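Local coordinates for protein glucuronan lyase A (Trichoderma reesei, PDB 2ZZJ) that probably cleaves beta-1,4-linked glucuronan as an endo-acting polysaccharide lyase and binds a calcium ion on its beta-jelly-roll scaffold, at residues A[66-72]-A[154-160]; A[41-45]-A[204-210]; A[27-33]-A[220-224]; A[92-96]-A[187-193]. All blocks are in the same frame, centred on the assembly; numbering follows the deposited sequence.

Interaction 1: A[66-72]-A[154-160]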
# COMPACT_ATOMS: atom_id res chain seq x y z
N GLU A 66 -13.83 -5.91 11.51
CA GLU A 66 -13.77 -4.52 11.95
C GLU A 66 -13.78 -3.56 10.78
O GLU A 66 -13.46 -3.94 9.65
CB GLU A 66 -12.53 -4.29 12.79
CG GLU A 66 -11.25 -4.52 12.04
CD GLU A 66 -10.04 -4.41 12.91
OE1 GLU A 66 -10.21 -4.27 14.14
OE2 GLU A 66 -8.91 -4.46 12.39
N GLU A 67 -14.20 -2.32 11.05
CA GLU A 67 -14.09 -1.23 10.09
C GLU A 67 -12.90 -0.43 10.57
O GLU A 67 -12.70 -0.27 11.80
CB GLU A 67 -15.34 -0.34 10.11
CG GLU A 67 -15.22 0.85 9.11
CD GLU A 67 -16.12 2.07 9.43
OE1 GLU A 67 -16.61 2.71 8.47
OE2 GLU A 67 -16.34 2.39 10.62
N GLN A 68 -12.08 0.04 9.63
CA GLN A 68 -10.97 0.95 9.96
C GLN A 68 -10.84 2.01 8.87
O GLN A 68 -11.22 1.77 7.73
CB GLN A 68 -9.67 0.17 10.06
CG GLN A 68 -9.57 -0.86 11.23
CD GLN A 68 -9.29 -0.18 12.57
OE1 GLN A 68 -8.14 0.06 12.95
NE2 GLN A 68 -10.35 0.10 13.31
N PHE A 69 -10.28 3.17 9.24
CA PHE A 69 -9.85 4.18 8.26
C PHE A 69 -8.31 4.16 8.23
O PHE A 69 -7.65 3.94 9.26
CB PHE A 69 -10.29 5.58 8.68
CG PHE A 69 -11.79 5.86 8.48
CD1 PHE A 69 -12.24 6.61 7.40
CD2 PHE A 69 -12.72 5.37 9.40
CE1 PHE A 69 -13.59 6.90 7.25
CE2 PHE A 69 -14.09 5.65 9.24
CZ PHE A 69 -14.51 6.40 8.17
N TYR A 70 -7.75 4.41 7.04
CA TYR A 70 -6.30 4.52 6.84
C TYR A 70 -6.06 5.79 6.02
O TYR A 70 -6.81 6.05 5.08
CB TYR A 70 -5.79 3.33 6.02
CG TYR A 70 -6.17 2.02 6.68
CD1 TYR A 70 -5.30 1.40 7.60
CD2 TYR A 70 -7.41 1.44 6.44
CE1 TYR A 70 -5.69 0.19 8.25
CE2 TYR A 70 -7.79 0.25 7.09
CZ TYR A 70 -6.91 -0.36 7.96
OH TYR A 70 -7.28 -1.52 8.59
N GLY A 71 -5.02 6.54 6.34
CA GLY A 71 -4.69 7.75 5.59
C GLY A 71 -3.18 7.81 5.42
O GLY A 71 -2.42 7.39 6.32
N PHE A 72 -2.72 8.32 4.29
CA PHE A 72 -1.28 8.65 4.13
C PHE A 72 -1.11 9.66 3.04
O PHE A 72 -1.99 9.81 2.16
CB PHE A 72 -0.41 7.44 3.87
CG PHE A 72 -0.77 6.67 2.61
CD1 PHE A 72 -0.02 6.85 1.45
CD2 PHE A 72 -1.85 5.78 2.60
CE1 PHE A 72 -0.34 6.14 0.26
CE2 PHE A 72 -2.18 5.07 1.43
CZ PHE A 72 -1.43 5.25 0.27
N VAL A 154 -4.30 10.12 0.45
CA VAL A 154 -5.15 8.95 0.22
C VAL A 154 -5.82 8.62 1.54
O VAL A 154 -5.15 8.60 2.59
CB VAL A 154 -4.32 7.71 -0.25
CG1 VAL A 154 -5.20 6.45 -0.33
CG2 VAL A 154 -3.63 7.97 -1.61
N VAL A 155 -7.14 8.42 1.48
CA VAL A 155 -7.89 7.94 2.64
C VAL A 155 -8.68 6.71 2.19
O VAL A 155 -9.32 6.73 1.11
CB VAL A 155 -8.81 8.99 3.26
CG1 VAL A 155 -9.62 8.37 4.44
CG2 VAL A 155 -8.03 10.24 3.73
N LEU A 156 -8.59 5.64 2.99
CA LEU A 156 -9.37 4.44 2.77
C LEU A 156 -10.34 4.27 3.93
O LEU A 156 -9.98 4.46 5.09
CB LEU A 156 -8.49 3.18 2.70
CG LEU A 156 -7.17 3.26 1.91
CD1 LEU A 156 -6.37 1.96 2.09
CD2 LEU A 156 -7.47 3.47 0.48
N GLN A 157 -11.59 3.94 3.62
CA GLN A 157 -12.49 3.48 4.69
C GLN A 157 -12.91 2.08 4.31
O GLN A 157 -13.55 1.91 3.29
CB GLN A 157 -13.71 4.39 4.78
CG GLN A 157 -14.74 3.88 5.79
CD GLN A 157 -16.02 4.68 5.78
OE1 GLN A 157 -16.21 5.56 4.94
NE2 GLN A 157 -16.91 4.37 6.72
N ILE A 158 -12.52 1.09 5.10
CA ILE A 158 -12.76 -0.28 4.71
C ILE A 158 -13.40 -1.03 5.86
O ILE A 158 -12.84 -1.05 6.96
CB ILE A 158 -11.46 -1.02 4.24
CG1 ILE A 158 -10.81 -0.26 3.06
CG2 ILE A 158 -11.79 -2.46 3.76
CD1 ILE A 158 -9.47 -0.79 2.62
N LYS A 159 -14.53 -1.69 5.60
CA LYS A 159 -15.04 -2.68 6.57
C LYS A 159 -14.57 -4.05 6.08
O LYS A 159 -14.96 -4.49 4.99
CB LYS A 159 -16.56 -2.63 6.66
CG LYS A 159 -17.16 -3.69 7.56
CD LYS A 159 -18.69 -3.60 7.49
CE LYS A 159 -19.37 -4.76 8.24
NZ LYS A 159 -18.99 -4.79 9.69
N TRP A 160 -13.70 -4.66 6.88
CA TRP A 160 -13.05 -5.93 6.53
C TRP A 160 -14.01 -7.08 6.87
O TRP A 160 -14.26 -7.35 8.04
CB TRP A 160 -11.74 -6.07 7.31
CG TRP A 160 -10.74 -4.95 7.00
CD1 TRP A 160 -10.38 -3.91 7.83
CD2 TRP A 160 -9.99 -4.77 5.78
NE1 TRP A 160 -9.45 -3.09 7.19
CE2 TRP A 160 -9.19 -3.60 5.94
CE3 TRP A 160 -9.94 -5.48 4.56
CZ2 TRP A 160 -8.33 -3.14 4.94
CZ3 TRP A 160 -9.07 -5.02 3.56
CH2 TRP A 160 -8.29 -3.87 3.75
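Q157 runs alongside F69 and lays its CG over one face of the ring, an illustration of how neighbouring strands recruit aliphatic carbons to cover an aromatic. Q157 CG sits 3.7 Å from the centroid of the F69 ring in a CH-pi contact, and the amide plane turns only 20° from that of the ring. With CG anti to the backbone N (chi1 175°) and the chain extended, Q157 passes across F69 to reach E67. There Q157 NE2 donates to E67 OE1, modelled at a doubtfully short 2.4 Å; Y167 also bonds this carboxylate oxygen, while K169 bonds Q157 OE1. On the face bearing Y70 and W160, W160 NE1 donates to Y70 OH at 3.0 Å, the hydroxyl lying somewhat out of the indole plane, and G61 O also bonds that hydroxyl. At the other end of the pair, V154 CB covers one face of the F72 ring, 4.0 Å from its centroid. These pairs decorate two antiparallel strand segments, their axes approaching to 4.6 Å, in one sheet of the beta-jelly roll. The ladder fixes their register: L156 N donates to Y70 O at 2.8 Å. Further out, F230 and V233 pack on F69 and V155.

Interaction 2: A[41-45]-A[204-210]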
# COMPACT_ATOMS: atom_id res chain seq x y z
N THR A 41 13.49 4.66 -1.78
CA THR A 41 14.06 4.48 -3.14
C THR A 41 14.28 3.02 -3.46
O THR A 41 14.48 2.17 -2.54
CB THR A 41 15.36 5.30 -3.36
OG1 THR A 41 16.49 4.60 -2.82
CG2 THR A 41 15.25 6.68 -2.75
N GLN A 42 14.22 2.70 -4.75
CA GLN A 42 14.60 1.37 -5.23
C GLN A 42 15.40 1.50 -6.52
O GLN A 42 15.21 2.45 -7.29
CB GLN A 42 13.38 0.47 -5.46
CG GLN A 42 12.97 -0.35 -4.21
CD GLN A 42 14.06 -1.39 -3.88
OE1 GLN A 42 14.87 -1.74 -4.75
NE2 GLN A 42 14.08 -1.88 -2.63
N THR A 43 16.31 0.56 -6.75
CA THR A 43 17.23 0.64 -7.90
C THR A 43 17.22 -0.68 -8.61
O THR A 43 17.46 -1.74 -8.00
CB THR A 43 18.68 0.98 -7.45
OG1 THR A 43 18.72 2.25 -6.78
CG2 THR A 43 19.65 1.04 -8.66
N TYR A 44 16.92 -0.66 -9.90
CA TYR A 44 16.86 -1.89 -10.68
C TYR A 44 18.30 -2.38 -10.86
O TYR A 44 19.19 -1.56 -11.07
CB TYR A 44 16.22 -1.64 -12.07
CG TYR A 44 16.02 -2.92 -12.86
CD1 TYR A 44 15.10 -3.89 -12.45
CD2 TYR A 44 16.79 -3.18 -14.01
CE1 TYR A 44 14.94 -5.08 -13.17
CE2 TYR A 44 16.63 -4.37 -14.73
CZ TYR A 44 15.72 -5.31 -14.31
OH TYR A 44 15.56 -6.49 -15.02
N THR A 45 18.51 -3.69 -10.75
CA THR A 45 19.86 -4.29 -10.86
C THR A 45 19.74 -5.54 -11.74
O THR A 45 19.26 -6.59 -11.29
CB THR A 45 20.48 -4.67 -9.48
OG1 THR A 45 19.61 -5.60 -8.82
CG2 THR A 45 20.66 -3.45 -8.57
N TRP A 204 9.13 -5.32 -11.66
CA TRP A 204 10.53 -5.56 -12.00
C TRP A 204 10.84 -7.05 -11.81
O TRP A 204 11.45 -7.69 -12.69
CB TRP A 204 11.49 -4.72 -11.14
CG TRP A 204 11.55 -3.27 -11.47
CD1 TRP A 204 10.94 -2.62 -12.53
CD2 TRP A 204 12.33 -2.27 -10.78
NE1 TRP A 204 11.29 -1.29 -12.52
CE2 TRP A 204 12.12 -1.04 -11.46
CE3 TRP A 204 13.15 -2.28 -9.64
CZ2 TRP A 204 12.70 0.16 -11.05
CZ3 TRP A 204 13.74 -1.08 -9.23
CH2 TRP A 204 13.50 0.13 -9.94
N HIS A 205 10.42 -7.62 -10.68
CA HIS A 205 10.61 -9.04 -10.43
C HIS A 205 9.59 -9.90 -11.20
O HIS A 205 9.98 -10.80 -11.94
CB HIS A 205 10.54 -9.34 -8.93
CG HIS A 205 10.37 -10.79 -8.61
ND1 HIS A 205 9.14 -11.42 -8.65
CD2 HIS A 205 11.28 -11.74 -8.27
CE1 HIS A 205 9.31 -12.70 -8.34
NE2 HIS A 205 10.59 -12.91 -8.11
N ASP A 206 8.30 -9.60 -11.04
CA ASP A 206 7.25 -10.41 -11.63
C ASP A 206 7.40 -10.54 -13.15
O ASP A 206 7.08 -11.59 -13.71
CB ASP A 206 5.87 -9.86 -11.29
CG ASP A 206 5.60 -9.80 -9.78
OD1 ASP A 206 6.37 -10.36 -8.97
OD2 ASP A 206 4.58 -9.19 -9.39
N ASP A 207 7.91 -9.50 -13.81
CA ASP A 207 7.92 -9.48 -15.27
C ASP A 207 9.23 -9.99 -15.86
O ASP A 207 9.29 -10.32 -17.05
CB ASP A 207 7.65 -8.08 -15.82
CG ASP A 207 6.24 -7.59 -15.57
OD1 ASP A 207 5.37 -8.34 -15.05
OD2 ASP A 207 6.01 -6.41 -15.92
N GLY A 208 10.27 -10.02 -15.04
CA GLY A 208 11.59 -10.44 -15.47
C GLY A 208 12.43 -9.36 -16.12
O GLY A 208 13.53 -9.63 -16.60
N HIS A 209 11.92 -8.13 -16.14
CA HIS A 209 12.63 -7.01 -16.76
C HIS A 209 11.96 -5.72 -16.32
O HIS A 209 10.85 -5.74 -15.79
CB HIS A 209 12.55 -7.09 -18.30
CG HIS A 209 11.16 -7.00 -18.83
ND1 HIS A 209 10.30 -8.08 -18.83
CD2 HIS A 209 10.45 -5.95 -19.30
CE1 HIS A 209 9.13 -7.70 -19.31
NE2 HIS A 209 9.19 -6.41 -19.59
N MET A 210 12.66 -4.61 -16.58
CA MET A 210 12.17 -3.28 -16.35
C MET A 210 11.84 -2.58 -17.66
O MET A 210 12.65 -2.57 -18.59
CB MET A 210 13.23 -2.48 -15.61
CG MET A 210 12.94 -1.00 -15.60
SD MET A 210 14.26 0.02 -14.98
CE MET A 210 15.49 -0.09 -16.27
O HOH W 1 14.17 -8.39 -13.66
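At Y44 a chi1 of -175° swings CG to the side opposite the backbone N, and at M210 a chi1 of 167° does the same; together they bring the tyrosine ring edge-on to the indole of W204 and put M210 over one of its faces. The contact ties the end of strand 37-43 of the beta-jelly roll and the residue just after it, Y44, to helix 202-207 and the loop that follows, an example of a strand end held against a short helix by aromatic packing. The Y44 ring turns its edge to the face of W204 in a T-shaped pair, with the ring centroid 5.0 Å from that of the five-membered ring and the planes 72° apart. Y44 CD1 leads, coming within 3.6 Å of W204 CD2. Beside it Y44 CB rests over the six-membered ring, 3.8 Å from its centroid. M210 approaches the tyrosine over a face: its CB stands almost on the ring normal, 3.7 Å from the centroid. SD lies obliquely to the same ring in a Met-aromatic contact, and the bend at chi3 turns CE toward Y44 CD2.

The indole is steadied from outside the two segments, since W204 NE1 is hydrogen-bonded to Y87 and Y52 meets the indole edge-to-face. G208, with positive phi, leads the chain out of the helix and on toward M210. At the polar end of the tyrosine a water lying near the ring plane is 2.7 Å from Y44 OH and donates to W204 O at 3.0 Å.

Interaction 3: A[27-33]-A[220-224]. With CA (calcium ion), chain B.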
# COMPACT_ATOMS: atom_id res chain seq x y z
N VAL A 27 13.95 12.69 5.67
CA VAL A 27 14.40 13.88 4.98
C VAL A 27 13.64 15.08 5.53
O VAL A 27 12.58 14.91 6.13
CB VAL A 27 14.19 13.76 3.43
CG1 VAL A 27 14.94 12.54 2.88
CG2 VAL A 27 12.66 13.69 3.07
N SER A 28 14.20 16.28 5.35
CA SER A 28 13.57 17.51 5.78
C SER A 28 13.32 18.50 4.63
O SER A 28 12.72 19.57 4.85
CB SER A 28 14.38 18.16 6.92
OG SER A 28 15.77 18.17 6.60
N ASN A 29 13.75 18.14 3.42
CA ASN A 29 13.61 19.03 2.25
C ASN A 29 12.36 18.83 1.41
O ASN A 29 11.94 19.74 0.70
CB ASN A 29 14.84 18.98 1.34
CG ASN A 29 15.10 17.58 0.78
OD1 ASN A 29 14.72 16.56 1.37
ND2 ASN A 29 15.79 17.53 -0.37
N VAL A 30 11.78 17.63 1.47
CA VAL A 30 10.57 17.31 0.71
C VAL A 30 9.64 16.73 1.76
O VAL A 30 9.82 15.60 2.19
CB VAL A 30 10.86 16.27 -0.40
CG1 VAL A 30 9.57 15.91 -1.15
CG2 VAL A 30 11.95 16.80 -1.40
N VAL A 31 8.70 17.55 2.21
CA VAL A 31 7.90 17.25 3.40
C VAL A 31 6.45 17.66 3.16
O VAL A 31 6.21 18.71 2.58
CB VAL A 31 8.47 17.97 4.65
CG1 VAL A 31 7.49 17.94 5.81
CG2 VAL A 31 9.80 17.35 5.07
N PHE A 32 5.48 16.85 3.60
CA PHE A 32 4.10 17.25 3.47
C PHE A 32 3.63 18.16 4.64
O PHE A 32 2.98 19.18 4.42
CB PHE A 32 3.18 16.02 3.33
CG PHE A 32 1.71 16.37 3.30
CD1 PHE A 32 1.18 17.10 2.22
CD2 PHE A 32 0.87 15.98 4.34
CE1 PHE A 32 -0.17 17.46 2.18
CE2 PHE A 32 -0.51 16.32 4.32
CZ PHE A 32 -1.02 17.08 3.23
N LYS A 33 3.96 17.79 5.86
CA LYS A 33 3.54 18.54 7.06
C LYS A 33 4.68 18.45 8.05
O LYS A 33 5.39 17.43 8.10
CB LYS A 33 2.25 17.92 7.63
CG LYS A 33 1.55 18.75 8.69
CD LYS A 33 0.32 18.04 9.31
CE LYS A 33 -0.78 17.73 8.27
NZ LYS A 33 -2.07 17.13 8.85
N TRP A 220 8.13 9.61 -1.77
CA TRP A 220 8.15 10.14 -0.41
C TRP A 220 6.81 9.84 0.27
O TRP A 220 5.79 9.70 -0.43
CB TRP A 220 8.36 11.65 -0.42
CG TRP A 220 9.74 12.08 -0.83
CD1 TRP A 220 10.73 12.57 -0.01
CD2 TRP A 220 10.29 12.03 -2.14
NE1 TRP A 220 11.88 12.87 -0.76
CE2 TRP A 220 11.62 12.54 -2.07
CE3 TRP A 220 9.79 11.62 -3.38
CZ2 TRP A 220 12.44 12.62 -3.18
CZ3 TRP A 220 10.63 11.74 -4.50
CH2 TRP A 220 11.92 12.23 -4.39
N TYR A 221 6.82 9.72 1.61
CA TYR A 221 5.61 9.47 2.38
C TYR A 221 5.59 10.35 3.61
O TYR A 221 6.65 10.74 4.13
CB TYR A 221 5.60 8.02 2.88
CG TYR A 221 5.41 7.01 1.79
CD1 TYR A 221 4.13 6.52 1.50
CD2 TYR A 221 6.48 6.56 1.04
CE1 TYR A 221 3.93 5.56 0.46
CE2 TYR A 221 6.30 5.61 -0.01
CZ TYR A 221 5.03 5.12 -0.27
OH TYR A 221 4.92 4.17 -1.25
N ASP A 222 4.40 10.61 4.11
CA ASP A 222 4.24 11.39 5.33
C ASP A 222 2.85 11.18 5.90
O ASP A 222 1.95 10.72 5.20
CB ASP A 222 4.47 12.86 4.99
CG ASP A 222 4.86 13.71 6.21
OD1 ASP A 222 4.88 13.20 7.36
OD2 ASP A 222 5.13 14.90 5.98
N GLU A 223 2.66 11.60 7.16
CA GLU A 223 1.36 11.76 7.74
C GLU A 223 0.50 10.47 7.57
O GLU A 223 -0.56 10.51 6.94
CB GLU A 223 0.69 13.02 7.11
CG GLU A 223 -0.43 13.62 7.91
CD GLU A 223 0.03 14.28 9.24
OE1 GLU A 223 -0.90 14.79 9.91
OE2 GLU A 223 1.24 14.27 9.63
N VAL A 224 0.99 9.36 8.12
CA VAL A 224 0.28 8.08 8.03
C VAL A 224 -0.50 7.87 9.32
O VAL A 224 0.02 8.17 10.41
CB VAL A 224 1.27 6.89 7.83
CG1 VAL A 224 0.49 5.57 7.55
CG2 VAL A 224 2.27 7.17 6.67
CA CA B . 5.82 15.16 8.47
O HOH W 2 14.29 14.25 -0.27
O HOH W 3 3.69 15.34 9.59
O HOH W 4 7.07 15.86 10.51
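The calcium site of this lyase joins the loop after strand 23-27 to strand 216-227, and K33 and D222 supply the protein ligands from the two segments. K33 O binds the ion at 2.3 Å. D222 grips it with both carboxylate oxygens, OD1 at 2.4 Å and OD2 at 2.6 Å, while two waters and the backbone oxygens of D7 and S36 complete the shell. D222 OD2 has a second task: it accepts from K33 N, which approaches from above the carboxylate plane at 3.1 Å, and more weakly from F32 N, so the loop backbone is drawn onto the same carboxylate.

The strand departs from regularity just here, in a G1 beta bulge where E223 and V224 both face N6. Bent at chi2 (68°), E223 reaches K33, whose NZ forms a salt bridge 2.8 Å from OE1 and well above the carboxylate plane; P235 O is another partner of that amine. E223 OE2 accepts a 2.7 Å bond from a calcium-bound water and pairs with Y5, a second-shell role. Replacing E223 by alanine is likely to leave the K33 ammonium without its charged mate and the calcium-bound water without that acceptor. Earlier in the strand, W220 takes V30 over its face, V30 CG1 standing 3.7 Å from the centroid of the five-membered ring, and a water bridges W220 NE1 to N29 OD1.

Interaction 4: A[92-96]-A[187-193]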
# COMPACT_ATOMS: atom_id res chain seq x y z
N PHE A 92 -1.65 -4.22 2.31
CA PHE A 92 -1.97 -5.04 3.48
C PHE A 92 -1.52 -6.45 3.18
O PHE A 92 -1.77 -6.97 2.06
CB PHE A 92 -3.46 -5.02 3.73
CG PHE A 92 -3.96 -3.68 4.19
CD1 PHE A 92 -3.97 -3.37 5.57
CD2 PHE A 92 -4.42 -2.73 3.28
CE1 PHE A 92 -4.46 -2.14 6.02
CE2 PHE A 92 -4.89 -1.49 3.73
CZ PHE A 92 -4.90 -1.20 5.11
N ILE A 93 -0.88 -7.06 4.16
CA ILE A 93 -0.29 -8.37 3.96
C ILE A 93 -0.16 -9.15 5.27
O ILE A 93 0.30 -8.62 6.31
CB ILE A 93 1.07 -8.25 3.19
CG1 ILE A 93 1.68 -9.64 2.86
CG2 ILE A 93 2.07 -7.32 3.95
CD1 ILE A 93 2.95 -9.52 2.06
N ALA A 94 -0.56 -10.43 5.21
CA ALA A 94 -0.47 -11.34 6.36
C ALA A 94 0.39 -12.54 6.02
O ALA A 94 0.36 -13.03 4.89
CB ALA A 94 -1.83 -11.83 6.74
N ASN A 95 1.15 -13.01 7.00
CA ASN A 95 1.77 -14.31 6.92
C ASN A 95 0.81 -15.31 7.55
O ASN A 95 0.35 -15.14 8.69
CB ASN A 95 3.11 -14.32 7.65
CG ASN A 95 3.87 -15.63 7.46
OD1 ASN A 95 3.71 -16.32 6.45
ND2 ASN A 95 4.70 -15.97 8.42
N ARG A 96 0.47 -16.33 6.76
CA ARG A 96 -0.55 -17.28 7.11
C ARG A 96 0.06 -18.69 7.05
O ARG A 96 -0.37 -19.50 6.22
CB ARG A 96 -1.69 -17.16 6.12
CG ARG A 96 -2.44 -15.86 6.22
CD ARG A 96 -3.34 -15.65 5.05
NE ARG A 96 -4.58 -16.43 5.11
CZ ARG A 96 -4.93 -17.33 4.19
NH1 ARG A 96 -4.12 -17.57 3.15
NH2 ARG A 96 -6.09 -17.97 4.29
N VAL A 187 -10.24 -12.37 3.00
CA VAL A 187 -10.45 -13.82 3.04
C VAL A 187 -11.15 -14.25 4.34
O VAL A 187 -11.12 -13.53 5.34
CB VAL A 187 -9.11 -14.63 2.83
CG1 VAL A 187 -8.58 -14.43 1.40
CG2 VAL A 187 -8.05 -14.26 3.84
N ASP A 188 -11.79 -15.42 4.31
CA ASP A 188 -12.60 -15.86 5.45
C ASP A 188 -11.80 -16.51 6.60
O ASP A 188 -12.13 -17.62 7.02
CB ASP A 188 -13.78 -16.75 4.98
CG ASP A 188 -13.34 -18.05 4.30
OD1 ASP A 188 -12.13 -18.20 4.00
OD2 ASP A 188 -14.21 -18.94 4.08
N ASP A 189 -10.79 -15.81 7.11
CA ASP A 189 -10.12 -16.18 8.37
C ASP A 189 -9.82 -14.97 9.29
O ASP A 189 -10.24 -13.84 9.00
CB ASP A 189 -8.86 -17.03 8.13
CG ASP A 189 -7.71 -16.23 7.53
OD1 ASP A 189 -7.66 -14.97 7.71
OD2 ASP A 189 -6.83 -16.87 6.91
N ASP A 190 -9.08 -15.20 10.38
CA ASP A 190 -8.83 -14.16 11.40
C ASP A 190 -7.34 -13.78 11.51
O ASP A 190 -6.86 -13.35 12.57
CB ASP A 190 -9.38 -14.58 12.77
CG ASP A 190 -10.84 -15.00 12.73
OD1 ASP A 190 -11.67 -14.37 12.03
OD2 ASP A 190 -11.18 -15.99 13.41
N SER A 191 -6.59 -13.94 10.42
CA SER A 191 -5.19 -13.50 10.38
C SER A 191 -5.16 -11.98 10.65
O SER A 191 -6.11 -11.28 10.33
CB SER A 191 -4.58 -13.76 8.98
OG SER A 191 -5.05 -14.97 8.37
N VAL A 192 -4.09 -11.50 11.26
CA VAL A 192 -3.87 -10.06 11.41
C VAL A 192 -2.95 -9.63 10.27
O VAL A 192 -1.84 -10.14 10.14
CB VAL A 192 -3.28 -9.70 12.79
CG1 VAL A 192 -2.97 -8.20 12.88
CG2 VAL A 192 -4.26 -10.10 13.91
N PHE A 193 -3.45 -8.74 9.43
CA PHE A 193 -2.70 -8.24 8.26
C PHE A 193 -1.93 -6.99 8.66
O PHE A 193 -2.49 -6.10 9.33
CB PHE A 193 -3.69 -7.84 7.19
CG PHE A 193 -4.23 -9.00 6.38
CD1 PHE A 193 -3.70 -9.28 5.12
CD2 PHE A 193 -5.28 -9.81 6.88
CE1 PHE A 193 -4.21 -10.34 4.35
CE2 PHE A 193 -5.81 -10.87 6.11
CZ PHE A 193 -5.27 -11.14 4.86
O HOH W 5 0.84 -11.70 9.40
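D189 OD2 is gripped by two nitrogens of R96, NE and NH2, each 2.9 Å away, in a side-on salt bridge. The other oxygen, OD1, closes an Asx turn by accepting from S191 N at 3.1 Å, and S191 OG donates to it at 2.7 Å from the same face of the carboxylate. D189 thus divides its carboxylate: OD1 is held by its own turn, OD2 by an arginine far off in sequence. The turn leads into strand 192-197, which pairs with strand 86-95 in a sheet of the beta-jelly roll. R96 NE uses the syn lone pair of OD2, whereas NH2 comes from above the carboxylate plane; with CG between the backbone N and the carbonyl carbon (chi1 71°), D189 can serve both turn and arginine. R129 forms a further salt bridge to OD2, and an alanine in place of D189 would probably leave two guanidinium groups without their shared negative charge and free the S191 hydroxyl to turn. V187 CG2 covers one face of the R96 guanidinium. A94 CB lies over the centre of the F193 ring, 3.6 Å from its centroid. A water accepts from N95 N at 2.8 Å and donates to V192 O.

How the interactions relate
Interactions 1 and 3 share one antiparallel sheet, where strands 66-76 and 216-227 are neighbours; F72 packs on V224 and Y221, though the centres lie about 21 Å apart. Strand 37-43, which supplies one side of interaction 2, belongs to that sheet as well, although the centres of interactions 1 and 2 lie about 29 Å apart. Interaction 4 lies in the second sheet. Along the chain, interaction 3 closes the longest loop; interaction 2 falls within it, and interactions 1 and 4, whose segments alternate, fall within that of interaction 2. Interactions 1 and 4 each join strands distant in sequence, and between the sheets F92 packs on Y70, W160 and L156, with the calcium site at one margin.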